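Local coordinates for protein Mn transporter subunit (Synechocystis sp. PCC 6803, PDB 3UJP) that binds manganese and probably serves as the periplasmic solute-binding subunit of an ABC-type manganese transporter, at residues Glu29-Val34 with Lys52-Ser57; Gln46-Asp51 with Ala163-Tyr168. All blocks are in the same frame, centred on the assembly; numbering follows the deposited sequence.

Contact 1: residues Glu29-Val34 with Lys52-Ser57. With ZN (zinc ion), chain H.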
# COMPACT_ATOMS: atom_id res chain seq x y z
N GLU A 29 7.51 -6.09 -12.46
CA GLU A 29 7.11 -7.05 -11.44
C GLU A 29 6.76 -6.35 -10.13
O GLU A 29 7.45 -5.41 -9.71
CB GLU A 29 8.22 -8.07 -11.21
CG GLU A 29 9.61 -7.59 -11.60
CD GLU A 29 10.68 -8.64 -11.36
OE1 GLU A 29 11.62 -8.72 -12.17
OE2 GLU A 29 10.57 -9.38 -10.37
N GLU A 30 5.69 -6.80 -9.49
CA GLU A 30 5.25 -6.21 -8.23
C GLU A 30 6.36 -6.25 -7.19
O GLU A 30 7.43 -6.81 -7.42
CB GLU A 30 4.01 -6.94 -7.71
CG GLU A 30 2.69 -6.30 -8.13
CD GLU A 30 2.61 -6.07 -9.63
OE1 GLU A 30 1.93 -5.11 -10.05
OE2 GLU A 30 3.24 -6.84 -10.39
N LYS A 31 6.09 -5.65 -6.03
CA LYS A 31 7.07 -5.62 -4.94
C LYS A 31 7.00 -6.86 -4.06
O LYS A 31 5.95 -7.49 -3.93
CB LYS A 31 6.86 -4.36 -4.10
CG LYS A 31 6.18 -3.22 -4.84
CD LYS A 31 6.08 -1.98 -3.97
CE LYS A 31 4.71 -1.87 -3.32
NZ LYS A 31 4.59 -0.65 -2.47
N LYS A 32 8.13 -7.21 -3.46
CA LYS A 32 8.21 -8.40 -2.57
C LYS A 32 7.16 -8.34 -1.43
O LYS A 32 6.52 -7.32 -1.23
CB LYS A 32 9.63 -8.62 -2.01
CG LYS A 32 10.70 -8.96 -3.05
CD LYS A 32 10.30 -10.15 -3.94
CE LYS A 32 11.40 -10.47 -4.98
NZ LYS A 32 10.97 -11.56 -5.92
N LYS A 33 6.97 -9.42 -0.69
CA LYS A 33 6.01 -9.38 0.40
C LYS A 33 6.63 -9.85 1.72
O LYS A 33 7.09 -10.98 1.83
CB LYS A 33 4.77 -10.21 0.07
CG LYS A 33 3.49 -9.38 -0.01
CD LYS A 33 2.52 -9.69 1.16
CE LYS A 33 1.93 -11.12 1.08
NZ LYS A 33 1.01 -11.44 2.21
N VAL A 34 6.66 -8.97 2.72
CA VAL A 34 7.34 -9.28 3.98
C VAL A 34 6.37 -9.36 5.15
O VAL A 34 5.54 -8.46 5.33
CB VAL A 34 8.45 -8.27 4.29
CG1 VAL A 34 9.09 -8.57 5.61
CG2 VAL A 34 9.49 -8.30 3.21
N LYS A 52 9.46 0.36 -1.16
CA LYS A 52 10.10 -0.76 -1.90
C LYS A 52 9.61 -2.21 -1.62
O LYS A 52 9.65 -3.03 -2.52
CB LYS A 52 11.62 -0.72 -1.75
CG LYS A 52 12.25 0.55 -2.22
CD LYS A 52 11.86 0.84 -3.66
CE LYS A 52 12.38 2.19 -4.13
NZ LYS A 52 11.90 3.31 -3.26
N LEU A 53 9.20 -2.52 -0.39
CA LEU A 53 8.53 -3.79 -0.05
C LEU A 53 7.18 -3.47 0.56
O LEU A 53 6.85 -2.30 0.82
CB LEU A 53 9.33 -4.61 0.96
CG LEU A 53 10.77 -4.99 0.61
CD1 LEU A 53 11.38 -5.92 1.65
CD2 LEU A 53 10.89 -5.61 -0.78
N VAL A 54 6.39 -4.50 0.80
CA VAL A 54 5.09 -4.28 1.41
C VAL A 54 4.98 -5.09 2.69
O VAL A 54 4.84 -6.31 2.66
CB VAL A 54 3.89 -4.54 0.44
CG1 VAL A 54 4.30 -5.41 -0.73
CG2 VAL A 54 2.69 -5.12 1.19
N VAL A 55 5.08 -4.38 3.80
CA VAL A 55 5.21 -5.00 5.09
C VAL A 55 3.87 -5.18 5.71
O VAL A 55 3.02 -4.29 5.63
CB VAL A 55 6.00 -4.13 6.00
CG1 VAL A 55 6.09 -4.79 7.35
CG2 VAL A 55 7.37 -3.89 5.40
N GLU A 56 3.67 -6.33 6.34
CA GLU A 56 2.39 -6.60 6.96
C GLU A 56 2.61 -7.38 8.24
O GLU A 56 3.64 -8.02 8.41
CB GLU A 56 1.54 -7.39 5.99
CG GLU A 56 0.11 -7.58 6.38
CD GLU A 56 -0.63 -8.41 5.33
OE1 GLU A 56 0.03 -8.80 4.33
OE2 GLU A 56 -1.85 -8.67 5.52
N SER A 57 1.66 -7.31 9.15
CA SER A 57 1.76 -7.97 10.42
C SER A 57 0.80 -9.17 10.51
O SER A 57 -0.25 -9.18 9.85
CB SER A 57 1.39 -6.98 11.51
OG SER A 57 1.72 -7.43 12.82
ZN ZN H . 0.63 -3.43 -11.34
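A beta-alpha-beta unit opens the N-terminal part of this solute-binding protein, and here its two parallel strands, 33-36 and 54-57, lie side by side. The backbone of Val34 is held through both its N and its O. Its N donates to Val54 O at 3.2 Å, and its O accepts from Glu56 N at 3.0 Å. Val34 and Val55 share one face of the sheet. On that side Val34 CG2 packs on Leu53 CD1 at 3.4 Å. The other methyl of Leu53, CD2, meets Lys32 CB at 3.5 Å. Phe150 and Leu153 of helix 136-153 cover this apolar patch. Before the strand, Lys31 lays its CB near Lys52 O, and its NZ bonds to Asp51 O. Glu30 OE1 binds a zinc ion together with Asp51 of a neighbouring subunit. Glu56 has CG anti to the backbone N (chi1 -171°) and an extended chain beyond it, which carries the carboxylate out to the end of the Lys33 side chain. Arg60 holds one oxygen of that carboxylate, OE2, while Lys33 NZ reaches the other, Glu56 OE1, in a salt bridge of 3.5 Å.

Contact 2: residues Gln46-Asp51 with Ala163-Tyr168. With ZN (zinc ion), chain B.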
# COMPACT_ATOMS: atom_id res chain seq x y z
N GLN A 46 8.83 -1.65 8.29
CA GLN A 46 8.24 -0.73 7.34
C GLN A 46 9.13 0.51 7.24
O GLN A 46 9.13 1.22 6.23
CB GLN A 46 6.78 -0.37 7.69
CG GLN A 46 6.26 0.93 7.04
CD GLN A 46 5.84 0.79 5.55
OE1 GLN A 46 6.55 0.21 4.71
NE2 GLN A 46 4.67 1.35 5.22
N ASN A 47 9.92 0.75 8.29
CA ASN A 47 10.79 1.90 8.29
C ASN A 47 12.11 1.71 7.57
O ASN A 47 12.72 2.69 7.19
CB ASN A 47 10.96 2.49 9.69
CG ASN A 47 10.07 3.72 9.89
OD1 ASN A 47 10.30 4.74 9.26
ND2 ASN A 47 9.05 3.61 10.75
N VAL A 48 12.52 0.46 7.32
CA VAL A 48 13.72 0.19 6.52
C VAL A 48 13.36 -0.10 5.06
O VAL A 48 14.19 0.03 4.15
CB VAL A 48 14.51 -1.01 7.05
CG1 VAL A 48 15.60 -1.41 6.07
CG2 VAL A 48 15.09 -0.73 8.43
N ALA A 49 12.12 -0.50 4.82
CA ALA A 49 11.73 -0.96 3.48
C ALA A 49 11.20 0.17 2.61
O ALA A 49 11.49 0.26 1.42
CB ALA A 49 10.71 -2.09 3.59
N GLY A 50 10.42 1.06 3.19
CA GLY A 50 9.97 2.19 2.43
C GLY A 50 8.82 1.71 1.61
O GLY A 50 8.07 0.84 2.05
N ASP A 51 8.68 2.31 0.44
CA ASP A 51 7.68 1.88 -0.50
C ASP A 51 8.22 0.80 -1.43
O ASP A 51 7.50 0.34 -2.34
CB ASP A 51 7.04 3.07 -1.25
CG ASP A 51 8.06 4.09 -1.74
OD1 ASP A 51 9.20 3.73 -2.13
OD2 ASP A 51 7.72 5.28 -1.78
N ALA A 163 19.89 3.33 2.84
CA ALA A 163 19.54 4.72 3.02
C ALA A 163 18.44 4.88 4.04
O ALA A 163 18.41 5.86 4.76
CB ALA A 163 19.10 5.30 1.72
N ASN A 164 17.52 3.92 4.10
CA ASN A 164 16.44 3.96 5.08
C ASN A 164 16.99 3.52 6.42
O ASN A 164 16.65 4.07 7.45
CB ASN A 164 15.27 3.05 4.67
CG ASN A 164 14.56 3.51 3.39
OD1 ASN A 164 14.56 4.69 3.07
ND2 ASN A 164 13.94 2.58 2.68
N ALA A 165 17.84 2.51 6.41
CA ALA A 165 18.36 1.98 7.66
C ALA A 165 19.25 3.03 8.30
O ALA A 165 19.16 3.28 9.50
CB ALA A 165 19.14 0.70 7.42
N ALA A 166 20.10 3.64 7.49
CA ALA A 166 20.92 4.78 7.90
C ALA A 166 20.09 5.82 8.66
O ALA A 166 20.36 6.13 9.83
CB ALA A 166 21.57 5.41 6.68
N VAL A 167 19.09 6.36 7.97
CA VAL A 167 18.18 7.34 8.53
C VAL A 167 17.42 6.82 9.76
O VAL A 167 17.23 7.53 10.72
CB VAL A 167 17.18 7.83 7.46
CG1 VAL A 167 16.01 8.59 8.08
CG2 VAL A 167 17.88 8.67 6.43
N TYR A 168 16.98 5.57 9.75
CA TYR A 168 16.28 5.05 10.92
C TYR A 168 17.29 4.85 12.06
O TYR A 168 17.03 5.21 13.20
CB TYR A 168 15.50 3.76 10.59
CG TYR A 168 14.36 3.47 11.53
CD1 TYR A 168 13.42 4.44 11.81
CD2 TYR A 168 14.20 2.22 12.14
CE1 TYR A 168 12.35 4.18 12.69
CE2 TYR A 168 13.14 1.95 13.02
CZ TYR A 168 12.21 2.94 13.29
OH TYR A 168 11.14 2.72 14.16
ZN ZN B . 9.70 6.14 -3.00
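Asn47, Asn164 and Val48 carry much of this contact between helix 39-49 and helix 158-183, with the ring of Tyr168 close behind. The side chain of Asn47 lies over one face of the Tyr168 ring. Its CB stands 3.6 Å from the ring centroid, 8° off the normal, in a CH-pi contact. The amide is stacked almost parallel to the ring, with the planes 3° apart, and Asn47 CG comes to 3.6 Å from Tyr168 CE1. Asp43 O takes the Asn47 ND2 group and so helps to fix the amide. An alanine in place of Tyr168 would probably open a gap over Asn47 and leave its amide without the flat surface it stacks on. One turn before the tyrosine, Asn164 ND2 donates to Val48 O at 3.0 Å, with an angle of 161° at the hydrogen. The oxygen lies in the Asn164 amide plane, but the donor sits well above the carbonyl plane. Val48 thus takes a bond from the other helix on its backbone, and its side chain packs there too, CG1 on Ala165 CB at 4.3 Å. Helix 136-153 adds Ile146 beside Val48 and Val143 beside Tyr168. This is helix-helix packing, with helix 158-183 laid against the helix of a beta-alpha-beta crossover.

The centres of contact 1 and contact 2 lie about 13 Å apart, on the same side of the chain's centre. Both involve one beta-alpha-beta unit: strand 33-36, helix 39-49, strand 54-57. Contact 1 pairs its two strands. Contact 2 sets its helix against helix 158-183, from much later in the chain. The segments alternate along the sequence, 29-34, 46-51, 52-57 and then 163-168. Residues 46-51 run straight into 52-57. The contacts also touch: Val55 CG2 packs on Gln46 CA at 3.8 Å. Together they join the edge of the four-stranded parallel sheet, through its crossover helix, to the long helix 158-183.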